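Non-heme chloroperoxidase CPO-A1 (PDB 1A8Q) halogenates organic substrates without haem or metal, brominating as well as chlorinating, and may act in the biosynthesis of 7-chlorotetracycline. Local coordinates at residues V172-G175 and N176-F180; Y67-D70 and T71-D74; Q38-A41 and V42-G46; F204-D207 and L208-F211; P227-A230 and T231-S235. All blocks are in the same frame, centred on the assembly; numbering follows the deposited sequence.

Contact 1 (V172-G175 and N176-F180)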
loop_
_atom_site.group_PDB
_atom_site.type_symbol
_atom_site.label_atom_id
_atom_site.label_comp_id
_atom_site.label_asym_id
_atom_site.label_seq_id
_atom_site.Cartn_x
_atom_site.Cartn_y
_atom_site.Cartn_z
ATOM N N VAL A 172 16.225 -4.110 11.449
ATOM C CA VAL A 172 15.320 -5.157 10.955
ATOM C C VAL A 172 15.621 -6.455 11.713
ATOM O O VAL A 172 16.783 -6.878 11.796
ATOM C CB VAL A 172 15.571 -5.392 9.450
ATOM C CG1 VAL A 172 14.530 -6.394 8.943
ATOM C CG2 VAL A 172 15.460 -4.086 8.673
ATOM N N THR A 173 14.568 -7.143 12.163
ATOM C CA THR A 173 14.790 -8.399 12.863
ATOM C C THR A 173 14.631 -9.575 11.911
ATOM O O THR A 173 13.998 -9.426 10.855
ATOM C CB THR A 173 13.732 -8.573 13.975
ATOM O OG1 THR A 173 12.435 -8.620 13.394
ATOM C CG2 THR A 173 13.705 -7.330 14.885
ATOM N N GLN A 174 15.062 -10.738 12.393
ATOM C CA GLN A 174 14.816 -11.936 11.559
ATOM C C GLN A 174 13.306 -12.145 11.536
ATOM O O GLN A 174 12.699 -12.567 10.566
ATOM C CB GLN A 174 15.509 -13.166 12.140
ATOM C CG GLN A 174 15.204 -14.458 11.371
ATOM C CD GLN A 174 15.700 -14.396 9.950
ATOM O OE1 GLN A 174 16.808 -13.894 9.725
ATOM N NE2 GLN A 174 14.908 -14.817 8.970
ATOM N N GLY A 175 12.666 -11.838 12.686
ATOM C CA GLY A 175 11.208 -11.909 12.756
ATOM C C GLY A 175 10.517 -11.119 11.665
ATOM O O GLY A 175 9.452 -11.501 11.184
ATOM N N ASN A 176 10.985 -9.905 11.323
ATOM C CA ASN A 176 10.344 -9.104 10.284
ATOM C C ASN A 176 10.366 -9.914 8.956
ATOM O O ASN A 176 9.355 -9.878 8.249
ATOM C CB ASN A 176 11.167 -7.810 10.030
ATOM C CG ASN A 176 10.871 -6.653 10.968
ATOM O OD1 ASN A 176 11.795 -6.029 11.483
ATOM N ND2 ASN A 176 9.609 -6.300 11.209
ATOM N N LYS A 177 11.498 -10.492 8.692
ATOM C CA LYS A 177 11.654 -11.248 7.430
ATOM C C LYS A 177 10.763 -12.485 7.431
ATOM O O LYS A 177 10.146 -12.829 6.405
ATOM C CB LYS A 177 13.106 -11.634 7.204
ATOM C CG LYS A 177 14.120 -10.501 7.172
ATOM C CD LYS A 177 15.568 -11.045 7.172
ATOM C CE LYS A 177 16.511 -9.850 7.373
ATOM N NZ LYS A 177 17.942 -10.246 7.140
ATOM N N ASP A 178 10.707 -13.163 8.589
ATOM C CA ASP A 178 9.851 -14.334 8.678
ATOM C C ASP A 178 8.384 -13.967 8.553
ATOM O O ASP A 178 7.582 -14.678 7.958
ATOM C CB ASP A 178 10.076 -15.098 9.997
ATOM C CG ASP A 178 11.441 -15.765 10.053
ATOM O OD1 ASP A 178 12.162 -15.955 9.068
ATOM O OD2 ASP A 178 11.895 -16.016 11.190
ATOM N N ALA A 179 7.984 -12.814 9.122
ATOM C CA ALA A 179 6.580 -12.400 8.995
ATOM C C ALA A 179 6.193 -12.001 7.558
ATOM O O ALA A 179 5.047 -12.205 7.133
ATOM C CB ALA A 179 6.308 -11.245 9.948
ATOM N N PHE A 180 7.155 -11.394 6.855
ATOM C CA PHE A 180 6.980 -11.062 5.437
ATOM C C PHE A 180 6.645 -12.354 4.668
ATOM O O PHE A 180 5.656 -12.379 3.925
ATOM C CB PHE A 180 8.284 -10.419 4.922
ATOM C CG PHE A 180 8.222 -10.032 3.454
ATOM C CD1 PHE A 180 7.780 -8.773 3.086
ATOM C CD2 PHE A 180 8.678 -10.916 2.493
ATOM C CE1 PHE A 180 7.759 -8.438 1.733
ATOM C CE2 PHE A 180 8.659 -10.567 1.142
ATOM C CZ PHE A 180 8.198 -9.316 0.778
#
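The flat amide of N176 meets T173 at its OD1 corner, and D178 OD1 lies in the amide plane of Q174; the first pair forms a capping box at the start of helix 174-184. T173 is the N-cap. Its OG1 accepts from the backbone N of N176 at 2.8 Å, while the backbone N of T173 returns a nearly straight bond (173°) to OD1 of N176. For the hydroxyl to face the first turn, OG1 stands between the backbone N and the carbonyl carbon (chi1 62°). The other end of the N176 amide, ND2, binds the carbonyl O of M256, so both ends of the group are held, which should fix its rotation. V172 CG1 packs beside this amide, 3.8 Å from N176 OD1. K177 runs extended past CG toward a salt bridge with E160 of helix 137-162, tying the helix start to its neighbour. One turn on, at the exposed side, the carboxylate of D178 is turned 49° from the amide of Q174. The Q174 chain bends at chi2, bringing its amide back over the helix, where NE2 reaches D178 OD1 at 3.0 Å from above the carboxylate plane.

Contact 2 (Y67-D70 and T71-D74); sequences YDFD and TFAD
T71, first in the segment 71-74, meets D68 twice: its backbone N donates to D68 OD1 and its hydroxyl OG1 to D68 OD2, both at 2.9 Å. D68 is thus the N-cap of helix 69-82. Its CG sits between the backbone N and the carbonyl carbon (chi1 61°), which folds the carboxylate back over the first turn. The two bonds differ in approach: the backbone N comes from above the carboxylate plane, whereas OG1 arrives on the syn side, tilted somewhat out of plane. Using both oxygens in this way should fix the rotation of the carboxylate. F72 follows, its N bonded to D68 O at 3.0 Å, and the same carbonyl oxygen lies over one face of the F72 ring, offset toward the rim. The ring turns an edge to the face of F69 in a T-shaped stack, with centroids 5.7 Å apart and planes at 89°, and its CZ lies 4.1 Å from CD1 at the edge of the Y67 ring. A73 and D74 continue the regular helix, bonding back to F69 O and D70 O. Among the neighbouring elements, F72 packs against C195 of helix 189-201 and E99 of helix 96-107, and R54 makes a cation-pi contact with its ring. D70 and D74 both reach helix 96-107, through salt bridges to R102 and R106 and a hydrogen bond between D74 OD1 and H107 NE2.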
loop_
_atom_site.group_PDB
_atom_site.type_symbol
_atom_site.label_atom_id
_atom_site.label_comp_id
_atom_site.label_asym_id
_atom_site.label_seq_id
_atom_site.Cartn_x
_atom_site.Cartn_y
_atom_site.Cartn_z
ATOM N N TYR A 67 -7.030 -8.927 -11.057
ATOM C CA TYR A 67 -5.839 -8.327 -10.444
ATOM C C TYR A 67 -5.446 -7.068 -11.245
ATOM O O TYR A 67 -4.425 -7.045 -11.937
ATOM C CB TYR A 67 -4.705 -9.349 -10.424
ATOM C CG TYR A 67 -4.997 -10.494 -9.453
ATOM C CD1 TYR A 67 -5.005 -10.275 -8.074
ATOM C CD2 TYR A 67 -5.224 -11.775 -9.928
ATOM C CE1 TYR A 67 -5.302 -11.298 -7.190
ATOM C CE2 TYR A 67 -5.477 -12.831 -9.052
ATOM C CZ TYR A 67 -5.524 -12.587 -7.702
ATOM O OH TYR A 67 -5.760 -13.624 -6.817
ATOM N N ASP A 68 -6.307 -6.045 -11.129
ATOM C CA ASP A 68 -6.080 -4.777 -11.836
ATOM C C ASP A 68 -6.620 -3.666 -10.930
ATOM O O ASP A 68 -7.521 -3.910 -10.118
ATOM C CB ASP A 68 -6.812 -4.762 -13.174
ATOM C CG ASP A 68 -8.305 -4.892 -13.046
ATOM O OD1 ASP A 68 -8.982 -3.864 -12.909
ATOM O OD2 ASP A 68 -8.862 -6.006 -13.054
ATOM N N PHE A 69 -6.131 -2.445 -11.137
ATOM C CA PHE A 69 -6.540 -1.380 -10.199
ATOM C C PHE A 69 -7.990 -1.005 -10.234
ATOM O O PHE A 69 -8.505 -0.492 -9.229
ATOM C CB PHE A 69 -5.612 -0.151 -10.375
ATOM C CG PHE A 69 -4.249 -0.460 -9.799
ATOM C CD1 PHE A 69 -4.106 -0.475 -8.435
ATOM C CD2 PHE A 69 -3.165 -0.733 -10.613
ATOM C CE1 PHE A 69 -2.857 -0.743 -7.881
ATOM C CE2 PHE A 69 -1.919 -0.979 -10.045
ATOM C CZ PHE A 69 -1.762 -1.022 -8.671
ATOM N N ASP A 70 -8.681 -1.063 -11.396
ATOM C CA ASP A 70 -10.106 -0.755 -11.406
ATOM C C ASP A 70 -10.884 -1.738 -10.512
ATOM O O ASP A 70 -11.743 -1.349 -9.740
ATOM C CB ASP A 70 -10.618 -0.900 -12.848
ATOM C CG ASP A 70 -10.204 0.273 -13.719
ATOM O OD1 ASP A 70 -9.812 1.352 -13.252
ATOM O OD2 ASP A 70 -10.319 0.090 -14.963
ATOM N N THR A 71 -10.536 -3.036 -10.591
ATOM C CA THR A 71 -11.229 -4.002 -9.727
ATOM C C THR A 71 -10.862 -3.765 -8.262
ATOM O O THR A 71 -11.773 -3.820 -7.435
ATOM C CB THR A 71 -10.795 -5.434 -10.107
ATOM O OG1 THR A 71 -11.227 -5.656 -11.483
ATOM C CG2 THR A 71 -11.485 -6.466 -9.242
ATOM N N PHE A 72 -9.585 -3.555 -7.968
ATOM C CA PHE A 72 -9.221 -3.282 -6.548
ATOM C C PHE A 72 -9.971 -2.066 -6.003
ATOM O O PHE A 72 -10.457 -2.092 -4.873
ATOM C CB PHE A 72 -7.722 -2.992 -6.409
ATOM C CG PHE A 72 -6.829 -4.135 -6.861
ATOM C CD1 PHE A 72 -7.247 -5.450 -6.760
ATOM C CD2 PHE A 72 -5.575 -3.839 -7.390
ATOM C CE1 PHE A 72 -6.390 -6.466 -7.208
ATOM C CE2 PHE A 72 -4.724 -4.849 -7.806
ATOM C CZ PHE A 72 -5.150 -6.171 -7.689
ATOM N N ALA A 73 -10.052 -1.002 -6.826
ATOM C CA ALA A 73 -10.782 0.193 -6.354
ATOM C C ALA A 73 -12.252 -0.058 -6.161
ATOM O O ALA A 73 -12.908 0.483 -5.263
ATOM C CB ALA A 73 -10.578 1.307 -7.411
ATOM N N ASP A 74 -12.917 -0.879 -6.986
ATOM C CA ASP A 74 -14.324 -1.154 -6.873
ATOM C C ASP A 74 -14.569 -2.055 -5.651
ATOM O O ASP A 74 -15.620 -1.980 -5.028
ATOM C CB ASP A 74 -14.962 -1.770 -8.120
ATOM C CG ASP A 74 -14.976 -0.811 -9.305
ATOM O OD1 ASP A 74 -14.692 0.371 -9.165
ATOM O OD2 ASP A 74 -15.256 -1.299 -10.446
#

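Contact 3 (Q38-A41 and V42-G46); sequences QLKA and VVDAG
With CG of K40 opposite its backbone N (chi1 171°) and the next two torsions extended, the lysine chain rises straight off helix 36-44; only the last torsion (chi4 64°) bends, turning NZ toward D44. The aspartate, one turn later, leans back to meet it with CG opposite its own carbonyl carbon (chi1 -76°). NZ and D44 OD2 come to 2.8 Å in a salt bridge that uses the syn lone pair of the carboxylate, and the K40 chain passes close by, CG 3.4 Å from D44 OD2. Beneath this pair the backbone is regular, with V42 N bonded to Q38 O at 2.9 Å and D44 N to K40 O. The next bond, A45 N to A41 O, is weak at 3.3 Å. There the helix closes in a Schellman motif, with G46 at positive phi and its N bonded to V43 O at 3.0 Å. V42 and L39 face inward onto F24 of strand 21-25, placing this helix in the beta-alpha-beta unit 21-25, 36-44, 48-52. The ion pair is exposed, so solvent should screen it; the helix dipole would disfavour an aspartate near the C-terminal end, a cost the lysine probably offsets.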
loop_
_atom_site.group_PDB
_atom_site.type_symbol
_atom_site.label_atom_id
_atom_site.label_comp_id
_atom_site.label_asym_id
_atom_site.label_seq_id
_atom_site.Cartn_x
_atom_site.Cartn_y
_atom_site.Cartn_z
ATOM N N GLN A 38 -0.189 -0.040 13.220
ATOM C CA GLN A 38 -0.903 1.211 12.972
ATOM C C GLN A 38 -2.348 1.146 13.348
ATOM O O GLN A 38 -2.950 2.125 13.822
ATOM C CB GLN A 38 -0.801 1.608 11.454
ATOM C CG GLN A 38 0.620 2.004 11.126
ATOM C CD GLN A 38 1.633 0.892 11.097
ATOM O OE1 GLN A 38 1.353 -0.195 10.587
ATOM N NE2 GLN A 38 2.816 1.162 11.631
ATOM N N LEU A 39 -3.002 -0.028 13.187
ATOM C CA LEU A 39 -4.382 -0.195 13.599
ATOM C C LEU A 39 -4.511 0.034 15.126
ATOM O O LEU A 39 -5.406 0.793 15.517
ATOM C CB LEU A 39 -4.840 -1.653 13.350
ATOM C CG LEU A 39 -5.200 -1.852 11.853
ATOM C CD1 LEU A 39 -5.305 -3.375 11.656
ATOM C CD2 LEU A 39 -6.489 -1.175 11.461
ATOM N N LYS A 40 -3.606 -0.522 15.898
ATOM C CA LYS A 40 -3.663 -0.305 17.359
ATOM C C LYS A 40 -3.419 1.183 17.647
ATOM O O LYS A 40 -4.133 1.773 18.468
ATOM C CB LYS A 40 -2.679 -1.203 18.115
ATOM C CG LYS A 40 -2.585 -0.801 19.618
ATOM C CD LYS A 40 -1.803 -1.837 20.406
ATOM C CE LYS A 40 -1.476 -1.289 21.817
ATOM N NZ LYS A 40 -2.771 -1.085 22.517
ATOM N N ALA A 41 -2.412 1.762 17.032
ATOM C CA ALA A 41 -2.089 3.176 17.296
ATOM C C ALA A 41 -3.307 4.062 17.043
ATOM O O ALA A 41 -3.571 4.947 17.871
ATOM C CB ALA A 41 -0.916 3.637 16.468
ATOM N N VAL A 42 -3.975 3.937 15.893
ATOM C CA VAL A 42 -5.109 4.836 15.662
ATOM C C VAL A 42 -6.293 4.532 16.540
ATOM O O VAL A 42 -6.989 5.472 16.983
ATOM C CB VAL A 42 -5.513 4.920 14.172
ATOM C CG1 VAL A 42 -4.243 5.318 13.407
ATOM C CG2 VAL A 42 -6.116 3.611 13.685
ATOM N N VAL A 43 -6.564 3.265 16.891
ATOM C CA VAL A 43 -7.743 3.005 17.725
ATOM C C VAL A 43 -7.460 3.489 19.157
ATOM O O VAL A 43 -8.373 4.103 19.753
ATOM C CB VAL A 43 -8.063 1.505 17.693
ATOM C CG1 VAL A 43 -9.300 1.205 18.547
ATOM C CG2 VAL A 43 -8.381 1.108 16.247
ATOM N N ASP A 44 -6.231 3.429 19.619
ATOM C CA ASP A 44 -5.910 3.934 20.968
ATOM C C ASP A 44 -6.017 5.460 21.004
ATOM O O ASP A 44 -6.272 6.029 22.084
ATOM C CB ASP A 44 -4.517 3.539 21.436
ATOM C CG ASP A 44 -4.447 2.068 21.871
ATOM O OD1 ASP A 44 -5.500 1.541 22.236
ATOM O OD2 ASP A 44 -3.315 1.601 21.946
ATOM N N ALA A 45 -5.925 6.126 19.877
ATOM C CA ALA A 45 -6.075 7.573 19.781
ATOM C C ALA A 45 -7.511 7.974 19.494
ATOM O O ALA A 45 -7.790 9.175 19.290
ATOM C CB ALA A 45 -5.131 8.100 18.711
ATOM N N GLY A 46 -8.473 7.084 19.456
ATOM C CA GLY A 46 -9.872 7.366 19.296
ATOM C C GLY A 46 -10.493 7.324 17.912
ATOM O O GLY A 46 -11.614 7.782 17.680
#

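Contact 4 (F204-D207 and L208-F211); sequences FTED and LKKF
L208 against F204 and F211 against D207 make up the tightly packed side of this short turn, E206 with K209 its exposed one. On the packed side, L208 N donates to F204 O at 3.1 Å, almost in line with the carbonyl, and L208 CG lies 3.4 Å from that same oxygen. A carbonyl likewise receives F211: its ring points an edge at D207 O, with CD1 at 3.4 Å and the oxygen in the ring plane. D207 O also accepts from K210 N at 3.1 Å, the donor standing well above the carbonyl plane, as the helix gives way to a type I turn from L208 to F211. The outer side is less regular. K209 N reaches T205 O only weakly, and E206 and K209 run side by side to a salt bridge, NZ to OE2 at 2.8 Å on the syn lone pair. Their shapes differ: K209 is extended beyond CG, while E206 bends at chi2 (-60°), so that the shorter chain ends beside the tip of the longer. Because both residues are exposed, solvent probably weakens the attraction. D207 OD2 forms a salt bridge with R102. Helix 205-208 lies just ahead of strand 215-220: F204 before it and F211 after it pack on helix 96-107, through A101 and V104 among others, while L208 rests on S235 and I238 of helix 232-238.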
loop_
_atom_site.group_PDB
_atom_site.type_symbol
_atom_site.label_atom_id
_atom_site.label_comp_id
_atom_site.label_asym_id
_atom_site.label_seq_id
_atom_site.Cartn_x
_atom_site.Cartn_y
_atom_site.Cartn_z
ATOM N N PHE A 204 -0.884 6.679 -12.836
ATOM C CA PHE A 204 -1.978 7.282 -12.078
ATOM C C PHE A 204 -1.904 8.806 -12.104
ATOM O O PHE A 204 -2.625 9.451 -11.346
ATOM C CB PHE A 204 -1.864 6.893 -10.565
ATOM C CG PHE A 204 -1.931 5.378 -10.410
ATOM C CD1 PHE A 204 -3.148 4.738 -10.381
ATOM C CD2 PHE A 204 -0.750 4.671 -10.355
ATOM C CE1 PHE A 204 -3.202 3.342 -10.266
ATOM C CE2 PHE A 204 -0.789 3.261 -10.251
ATOM C CZ PHE A 204 -2.022 2.643 -10.196
ATOM N N THR A 205 -1.120 9.361 -13.030
ATOM C CA THR A 205 -1.027 10.840 -13.028
ATOM C C THR A 205 -2.382 11.508 -13.107
ATOM O O THR A 205 -2.616 12.447 -12.323
ATOM C CB THR A 205 -0.146 11.273 -14.218
ATOM O OG1 THR A 205 1.140 10.677 -14.127
ATOM C CG2 THR A 205 0.064 12.794 -14.206
ATOM N N GLU A 206 -3.274 11.102 -14.004
ATOM C CA GLU A 206 -4.578 11.760 -14.124
ATOM C C GLU A 206 -5.518 11.563 -12.950
ATOM O O GLU A 206 -6.335 12.441 -12.637
ATOM C CB GLU A 206 -5.231 11.415 -15.458
ATOM C CG GLU A 206 -4.363 11.885 -16.634
ATOM C CD GLU A 206 -4.129 13.390 -16.639
ATOM O OE1 GLU A 206 -5.139 14.131 -16.586
ATOM O OE2 GLU A 206 -2.971 13.854 -16.647
ATOM N N ASP A 207 -5.378 10.430 -12.239
ATOM C CA ASP A 207 -6.148 10.254 -11.018
ATOM C C ASP A 207 -5.675 11.202 -9.907
ATOM O O ASP A 207 -6.519 11.710 -9.150
ATOM C CB ASP A 207 -5.981 8.808 -10.492
ATOM C CG ASP A 207 -6.655 7.762 -11.356
ATOM O OD1 ASP A 207 -7.738 7.996 -11.942
ATOM O OD2 ASP A 207 -6.083 6.663 -11.438
ATOM N N LEU A 208 -4.390 11.413 -9.801
ATOM C CA LEU A 208 -3.796 12.271 -8.771
ATOM C C LEU A 208 -4.291 13.726 -8.917
ATOM O O LEU A 208 -4.467 14.393 -7.914
ATOM C CB LEU A 208 -2.282 12.299 -8.771
ATOM C CG LEU A 208 -1.524 10.963 -8.538
ATOM C CD1 LEU A 208 -0.033 11.158 -8.635
ATOM C CD2 LEU A 208 -1.921 10.417 -7.161
ATOM N N LYS A 209 -4.500 14.153 -10.159
ATOM C CA LYS A 209 -4.982 15.533 -10.365
ATOM C C LYS A 209 -6.417 15.718 -9.891
ATOM O O LYS A 209 -6.921 16.856 -9.735
ATOM C CB LYS A 209 -4.839 15.859 -11.858
ATOM C CG LYS A 209 -3.429 15.991 -12.409
ATOM C CD LYS A 209 -3.514 16.155 -13.936
ATOM C CE LYS A 209 -2.158 16.327 -14.585
ATOM N NZ LYS A 209 -2.341 16.505 -16.085
ATOM N N LYS A 210 -7.189 14.663 -9.650
ATOM C CA LYS A 210 -8.538 14.721 -9.151
ATOM C C LYS A 210 -8.612 14.763 -7.626
ATOM O O LYS A 210 -9.730 14.894 -7.115
ATOM C CB LYS A 210 -9.368 13.547 -9.673
ATOM C CG LYS A 210 -9.406 13.591 -11.207
ATOM C CD LYS A 210 -10.372 12.557 -11.758
ATOM C CE LYS A 210 -10.965 13.091 -13.074
ATOM N NZ LYS A 210 -12.039 14.093 -12.755
ATOM N N PHE A 211 -7.492 14.682 -6.941
ATOM C CA PHE A 211 -7.513 14.747 -5.471
ATOM C C PHE A 211 -7.927 16.170 -5.071
ATOM O O PHE A 211 -7.460 17.117 -5.730
ATOM C CB PHE A 211 -6.144 14.429 -4.910
ATOM C CG PHE A 211 -5.807 12.953 -4.727
ATOM C CD1 PHE A 211 -5.928 12.082 -5.775
ATOM C CD2 PHE A 211 -5.305 12.523 -3.509
ATOM C CE1 PHE A 211 -5.600 10.730 -5.620
ATOM C CE2 PHE A 211 -4.972 11.176 -3.339
ATOM C CZ PHE A 211 -5.120 10.297 -4.396
#

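Contact 5 (P227-A230 and T231-S235); sequences PIDA and TGRKS
D229 and R233 lie alongside each other, pointing the same way, and meet in a salt bridge: NE of R233 reaches D229 OD1 at 2.9 Å. The oxygen sits at the guanidinium edge, close to its plane, while the carboxylate plane is turned 32° from that of the guanidinium. I228 CD1 lies over one face of the guanidinium, 4.0 Å above the plane and offset toward the rim; CG1 anti to the backbone N (chi1 -172°) sends it there. The next shell is backbone. I228 O accepts two donors, T231 N at 3.2 Å and R233 N at 3.1 Å, from opposite faces of the carbonyl plane; the second bond fixes the start of the arginine. P227 O is gripped by the hydroxyl of T231, OG1 at 2.8 Å from above the carbonyl plane, with a weaker bond from T231 N. These bonds tie P227 and residues 228-230, the latter with helical backbone angles, to the start of helix 232-238, whose N-cap is T231. Further out, I228 touches H219 and V246 of strands 215-220 and 243-247. The segment belongs to the loop that carries the acid in the alpha/beta hydrolase fold: I228 and the triad's D223 have side chains about 6 Å apart.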
loop_
_atom_site.group_PDB
_atom_site.type_symbol
_atom_site.label_atom_id
_atom_site.label_comp_id
_atom_site.label_asym_id
_atom_site.label_seq_id
_atom_site.Cartn_x
_atom_site.Cartn_y
_atom_site.Cartn_z
ATOM N N PRO A 227 11.230 3.723 -5.989
ATOM C CA PRO A 227 12.232 4.784 -5.905
ATOM C C PRO A 227 11.618 6.136 -5.614
ATOM O O PRO A 227 10.720 6.564 -6.320
ATOM C CB PRO A 227 12.925 4.759 -7.266
ATOM C CG PRO A 227 11.921 4.123 -8.172
ATOM C CD PRO A 227 11.269 3.047 -7.314
ATOM N N ILE A 228 12.150 6.780 -4.555
ATOM C CA ILE A 228 11.548 8.041 -4.146
ATOM C C ILE A 228 11.506 9.079 -5.242
ATOM O O ILE A 228 10.473 9.740 -5.344
ATOM C CB ILE A 228 12.259 8.583 -2.882
ATOM C CG1 ILE A 228 11.512 9.784 -2.328
ATOM C CG2 ILE A 228 13.732 8.894 -3.119
ATOM C CD1 ILE A 228 12.036 10.218 -0.958
ATOM N N ASP A 229 12.581 9.244 -5.993
ATOM C CA ASP A 229 12.535 10.343 -6.991
ATOM C C ASP A 229 11.507 10.207 -8.083
ATOM O O ASP A 229 11.051 11.196 -8.711
ATOM C CB ASP A 229 13.943 10.450 -7.607
ATOM C CG ASP A 229 14.938 10.947 -6.574
ATOM O OD1 ASP A 229 14.583 11.695 -5.637
ATOM O OD2 ASP A 229 16.104 10.546 -6.708
ATOM N N ALA A 230 11.142 8.991 -8.467
ATOM C CA ALA A 230 10.163 8.781 -9.521
ATOM C C ALA A 230 8.746 8.822 -8.996
ATOM O O ALA A 230 7.806 8.903 -9.763
ATOM C CB ALA A 230 10.382 7.423 -10.199
ATOM N N THR A 231 8.558 8.554 -7.686
ATOM C CA THR A 231 7.189 8.383 -7.177
ATOM C C THR A 231 6.853 9.436 -6.137
ATOM O O THR A 231 6.354 10.502 -6.472
ATOM C CB THR A 231 7.070 6.947 -6.571
ATOM O OG1 THR A 231 8.076 6.811 -5.560
ATOM C CG2 THR A 231 7.340 5.956 -7.707
ATOM N N GLY A 232 7.099 9.239 -4.846
ATOM C CA GLY A 232 6.775 10.205 -3.809
ATOM C C GLY A 232 7.154 11.662 -4.090
ATOM O O GLY A 232 6.327 12.539 -3.824
ATOM N N ARG A 233 8.368 11.915 -4.537
ATOM C CA ARG A 233 8.692 13.330 -4.869
ATOM C C ARG A 233 7.793 13.898 -5.945
ATOM O O ARG A 233 7.438 15.095 -5.909
ATOM C CB ARG A 233 10.160 13.414 -5.269
ATOM C CG ARG A 233 11.060 13.572 -4.054
ATOM C CD ARG A 233 12.438 14.051 -4.484
ATOM N NE ARG A 233 13.446 13.464 -3.605
ATOM C CZ ARG A 233 13.725 13.939 -2.406
ATOM N NH1 ARG A 233 13.079 14.999 -1.932
ATOM N NH2 ARG A 233 14.656 13.359 -1.673
ATOM N N LYS A 234 7.373 13.113 -6.938
ATOM C CA LYS A 234 6.492 13.619 -7.979
ATOM C C LYS A 234 5.041 13.676 -7.593
ATOM O O LYS A 234 4.322 14.599 -7.955
ATOM C CB LYS A 234 6.609 12.731 -9.248
ATOM C CG LYS A 234 8.030 12.865 -9.811
ATOM C CD LYS A 234 8.046 12.109 -11.155
ATOM C CE LYS A 234 9.442 12.159 -11.766
ATOM N NZ LYS A 234 9.384 12.881 -13.075
ATOM N N SER A 235 4.527 12.664 -6.839
ATOM C CA SER A 235 3.106 12.750 -6.512
ATOM C C SER A 235 2.831 13.961 -5.608
ATOM O O SER A 235 1.716 14.504 -5.691
ATOM C CB SER A 235 2.625 11.429 -5.880
ATOM O OG SER A 235 3.432 11.229 -4.729
#

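In the fold
All five contacts are local, joining residues three to five apart in sequence. Contact 1 is the surface case, with no buried residue among those that touch; the others are partly buried, and contact 2 has no exposed one. Contacts 1 and 2 share side-chain capping of a helix start, but contact 2 adds aromatic packing. Contacts 3, 4 and 5 each carry a salt bridge, beside a Schellman end, a type I turn and an entry into a helix respectively. Contacts 2 and 4 meet where F69 CD2 lies 3.6 Å from F204 CZ; contacts 4 and 5 meet through L208 CD1 and S235 CB, 3.8 Å apart. Contacts 1 and 3 touch none of the others.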